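PDB 7KZW: FTT_1639c from Francisella tularensis subsp. tularensis, which is of unknown function and is probably a membrane-anchored protein, represented here by its beta-rich C-terminal part. Local coordinates for residues Gly27-Cys30 and Asp31-Pro34; Leu122-Leu125 and Val126-Gly130. The protein carries 3 engineered substitutions. All coordinates share one frame; numbering follows the deposited sequence. Where two conformers were deposited one is given.

Contact 1 of 2, residues Gly27-Cys30 and Asp31-Pro34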
loop_
_atom_site.group_PDB
_atom_site.type_symbol
_atom_site.label_atom_id
_atom_site.label_comp_id
_atom_site.label_asym_id
_atom_site.label_seq_id
_atom_site.Cartn_x
_atom_site.Cartn_y
_atom_site.Cartn_z
ATOM N N GLY A 27 -0.644 -2.059 -5.770
ATOM C CA GLY A 27 -1.926 -2.167 -6.437
ATOM C C GLY A 27 -1.777 -3.002 -7.699
ATOM O O GLY A 27 -0.809 -3.742 -7.843
ATOM N N PHE A 28 -2.711 -2.815 -8.630
ATOM C CA PHE A 28 -2.795 -3.694 -9.796
ATOM C C PHE A 28 -2.719 -2.886 -11.088
ATOM O O PHE A 28 -3.030 -1.692 -11.125
ATOM C CB PHE A 28 -4.108 -4.494 -9.784
ATOM C CG PHE A 28 -4.275 -5.322 -8.542
ATOM C CD1 PHE A 28 -3.685 -6.572 -8.464
ATOM C CD2 PHE A 28 -5.035 -4.859 -7.455
ATOM C CE1 PHE A 28 -3.772 -7.353 -7.320
ATOM C CE2 PHE A 28 -5.168 -5.650 -6.304
ATOM C CZ PHE A 28 -4.536 -6.908 -6.249
ATOM N N CYS A 29 -2.355 -3.565 -12.170
ATOM C CA CYS A 29 -2.363 -3.004 -13.521
ATOM C C CYS A 29 -3.111 -3.919 -14.495
ATOM O O CYS A 29 -3.842 -4.837 -14.104
ATOM C CB CYS A 29 -0.910 -2.716 -13.913
ATOM S SG CYS A 29 0.120 -4.189 -14.099
ATOM N N CYS A 30 -2.905 -3.691 -15.811
ATOM C CA CYS A 30 -3.698 -4.361 -16.844
ATOM C C CYS A 30 -3.433 -5.866 -16.903
ATOM O O CYS A 30 -4.315 -6.641 -17.298
ATOM C CB CYS A 30 -3.402 -3.734 -18.206
ATOM S SG CYS A 30 -4.295 -4.485 -19.543
ATOM N N ASP A 31 -2.203 -6.298 -16.594
ATOM C CA ASP A 31 -1.849 -7.714 -16.716
ATOM C C ASP A 31 -1.967 -8.472 -15.401
ATOM O O ASP A 31 -1.641 -9.666 -15.336
ATOM C CB ASP A 31 -0.468 -7.925 -17.394
ATOM C CG ASP A 31 0.743 -7.461 -16.536
ATOM O OD1 ASP A 31 0.639 -7.191 -15.327
ATOM O OD2 ASP A 31 1.845 -7.379 -17.111
ATOM N N ASN A 32 -2.469 -7.838 -14.387
ATOM C CA ASN A 32 -2.553 -8.532 -13.113
ATOM C C ASN A 32 -3.798 -8.164 -12.339
ATOM O O ASN A 32 -3.880 -8.540 -11.153
ATOM C CB ASN A 32 -1.275 -8.436 -12.229
ATOM C CG ASN A 32 -0.991 -7.025 -11.720
ATOM O OD1 ASN A 32 -1.840 -6.163 -11.738
ATOM N ND2 ASN A 32 0.233 -6.796 -11.273
ATOM N N THR A 33 -4.821 -7.526 -12.989
ATOM C CA THR A 33 -6.050 -7.283 -12.186
ATOM C C THR A 33 -6.982 -8.482 -12.194
ATOM O O THR A 33 -7.527 -8.853 -13.245
ATOM C CB THR A 33 -6.867 -6.049 -12.547
ATOM O OG1 THR A 33 -6.033 -4.894 -12.478
ATOM C CG2 THR A 33 -8.000 -5.864 -11.532
ATOM N N PRO A 34 -7.170 -9.136 -11.061
ATOM C CA PRO A 34 -7.957 -10.363 -11.031
ATOM C C PRO A 34 -9.402 -10.136 -11.443
ATOM O O PRO A 34 -9.976 -9.048 -11.284
ATOM C CB PRO A 34 -7.861 -10.784 -9.553
ATOM C CG PRO A 34 -6.621 -10.196 -9.093
ATOM C CD PRO A 34 -6.574 -8.839 -9.746
HETATM O O HOH W 1 0.543 -3.934 -10.715
#

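Contact 2 of 2, residues Leu122-Leu125 and Val126-Gly130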
loop_
_atom_site.group_PDB
_atom_site.type_symbol
_atom_site.label_atom_id
_atom_site.label_comp_id
_atom_site.label_asym_id
_atom_site.label_seq_id
_atom_site.Cartn_x
_atom_site.Cartn_y
_atom_site.Cartn_z
ATOM N N LEU A 122 10.719 -0.389 3.749
ATOM C CA LEU A 122 10.990 0.849 3.012
ATOM C C LEU A 122 11.846 1.731 3.900
ATOM O O LEU A 122 11.595 1.838 5.113
ATOM C CB LEU A 122 9.675 1.574 2.747
ATOM C CG LEU A 122 9.759 2.829 1.904
ATOM C CD1 LEU A 122 10.350 2.597 0.573
ATOM C CD2 LEU A 122 8.320 3.455 1.770
ATOM N N SER A 123 12.842 2.367 3.274
ATOM C CA SER A 123 13.595 3.398 3.971
ATOM C C SER A 123 13.975 4.477 2.988
ATOM O O SER A 123 14.147 4.220 1.794
ATOM C CB SER A 123 14.890 2.892 4.637
ATOM O OG SER A 123 15.811 2.505 3.625
ATOM N N TYR A 124 14.086 5.716 3.480
ATOM C CA TYR A 124 14.502 6.780 2.585
ATOM C C TYR A 124 15.892 6.468 2.023
ATOM O O TYR A 124 16.158 6.695 0.830
ATOM C CB TYR A 124 14.476 8.150 3.292
ATOM C CG TYR A 124 14.985 9.206 2.366
ATOM C CD1 TYR A 124 14.151 9.804 1.406
ATOM C CD2 TYR A 124 16.317 9.575 2.417
ATOM C CE1 TYR A 124 14.641 10.727 0.509
ATOM C CE2 TYR A 124 16.829 10.508 1.483
ATOM C CZ TYR A 124 15.969 11.066 0.550
ATOM O OH TYR A 124 16.488 12.006 -0.344
ATOM N N LEU A 125 16.792 5.966 2.867
ATOM C CA LEU A 125 18.178 5.693 2.417
ATOM C C LEU A 125 18.183 4.747 1.223
ATOM O O LEU A 125 18.804 5.015 0.186
ATOM C CB LEU A 125 18.990 5.128 3.582
ATOM C CG LEU A 125 20.443 4.709 3.279
ATOM C CD1 LEU A 125 21.237 5.857 2.731
ATOM C CD2 LEU A 125 21.033 4.155 4.567
ATOM N N VAL A 126 17.462 3.638 1.341
ATOM C CA VAL A 126 17.494 2.677 0.261
ATOM C C VAL A 126 16.770 3.217 -0.953
ATOM O O VAL A 126 17.274 3.180 -2.077
ATOM C CB VAL A 126 16.914 1.342 0.721
ATOM C CG1 VAL A 126 16.627 0.467 -0.501
ATOM C CG2 VAL A 126 17.883 0.640 1.655
ATOM N N GLU A 127 15.577 3.777 -0.751
ATOM C CA GLU A 127 14.740 4.159 -1.870
ATOM C C GLU A 127 15.329 5.314 -2.648
ATOM O O GLU A 127 15.077 5.445 -3.857
ATOM C CB GLU A 127 13.349 4.490 -1.312
ATOM C CG GLU A 127 12.242 4.177 -2.215
ATOM C CD GLU A 127 12.185 2.737 -2.650
ATOM O OE1 GLU A 127 12.590 1.773 -1.948
ATOM O OE2 GLU A 127 11.733 2.567 -3.757
ATOM N N SER A 128 16.101 6.191 -1.990
ATOM C CA SER A 128 16.715 7.320 -2.676
ATOM C C SER A 128 17.945 6.926 -3.486
ATOM O O SER A 128 18.494 7.762 -4.210
ATOM C CB SER A 128 17.005 8.446 -1.693
ATOM O OG SER A 128 18.023 8.044 -0.809
ATOM N N GLY A 129 18.340 5.657 -3.423
ATOM C CA GLY A 129 19.273 5.104 -4.358
ATOM C C GLY A 129 20.725 5.299 -4.034
ATOM O O GLY A 129 21.584 4.831 -4.793
ATOM N N GLY A 130 21.035 5.939 -2.917
ATOM C CA GLY A 130 22.415 6.148 -2.546
ATOM C C GLY A 130 22.986 4.987 -1.736
ATOM O O GLY A 130 22.321 4.034 -1.339
HETATM O O HOH W 2 13.468 1.106 0.674
HETATM O O HOH W 3 20.325 6.847 -0.499
#

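Contact 1 of 2, residues Gly27-Cys30 and Asp31-Pro34
The carbonyl oxygen Cys29 O accepts two hydrogen bonds: a short one from Thr33 OG1 (2.7 Å) and a weak one from Asn32 N (3.3 Å). The latter closes a type I beta turn over Cys29-Asn32, since Cys30 and Asp31 hold helical-type backbone angles at its two central positions (Asp31 phi/psi -96°/6°). The turn follows strand 21-27 and begins the long loop leading to strand 48-58. Thr33 OG1 stands above the carbonyl plane of Cys29 instead of lying on a lone pair.

Asn32 pairs back to the same residue. Its OD1 accepts from Cys29 N at 2.7 Å along a nearly straight N-H path, so Asn32 engages both backbone polar atoms of Cys29, N through its side chain and O, weakly, through its own N. With chi1 at 67°, the Asn32 CG sits between its own N and carbonyl carbon, which swings the amide back across the turn. The other branch, ND2, donates to water 1 at 2.9 Å; that water in turn donates to Gly27 O, tying the side chain to the strand end.

Phe28 and Asn32 cross at about a right angle, ring and amide planes perpendicular, with OD1 at the ring edge. Pro34 CD instead rests over one face, a CH-pi contact 4.2 Å from the Phe28 ring centroid and displaced toward the rim. Elsewhere around the ring, Tyr116 meets Phe28 edge-to-face, and Pro9 of strand 6-16 packs against it. The Cys29 sulfur also lies near the Asp31 carboxylate, SG to OD1 3.3 Å.

Contact 2 of 2, residues Leu122-Leu125 and Val126-Gly130
Strand 114-123 passes directly into a single helical turn at Tyr124-Glu127, where Glu127 N bonds to Ser123 O (3.0 Å) and Ser128 N to Tyr124 O, both from i+4 to i. Ser123 supplies the side chain at the start: its OG accepts from Val126 N at 3.0 Å with an N-H...acceptor angle of 162°, while the same hydroxyl touches Val126 CB. A chi1 of 67° sets OG between the Ser123 backbone N and carbonyl carbon, facing the first turn. Ser123 stands at the N-cap position, immediately before the helix, and the Val126 N to OG bond is its capping bond. Water 2 adds a bridge, accepting from Ser123 N and donating to Glu127 OE1.

Glu127 bends at chi2, and its carboxylate passes Leu122 CD1, which lies 3.5 Å from OE1; the two side chains cross at about a right angle. Its other oxygen, OE2, makes a weak hydrogen bond to Asn24 of strand 21-27.

At the end of the turn Ser128 bonds twice to Tyr124 O, through N and through OG (2.8 Å), the donors arriving from opposite faces of the carbonyl plane. Ser128 CB also lies over one face of the Tyr124 ring, 3.9 Å from its centroid, in a CH-pi contact; Tyr15 and Cys96 also pack on that tyrosine. Gly129, with positive phi, donates from N to Val126 O, as in the 5→2 bond of a Schellman motif. The corresponding 6→1 pair, Gly130 N and Leu125 O, stands 3.9 Å apart, and water 3 fills in, accepting from Gly130 N and donating to Leu125 O and Ser128 OG.

Overall arrangement
Contacts 1 and 2 are separate local turns, their centres 26 Å apart and their nearest atoms about 13 Å apart, with no touch between them. Their centres lie about 14 Å (contact 1) and 17 Å (contact 2) from the centre of the chain. Each takes in the C-terminal end of a strand: 21-27 for contact 1, 114-123 for contact 2. These strands flank 6-16 in the mixed sheet and run antiparallel to each other, so their exits lie at opposite ends of the strands. Strand 6-16 touches both, through Pro9 and Leu11 at contact 1 and His13 and Tyr15 at contact 2.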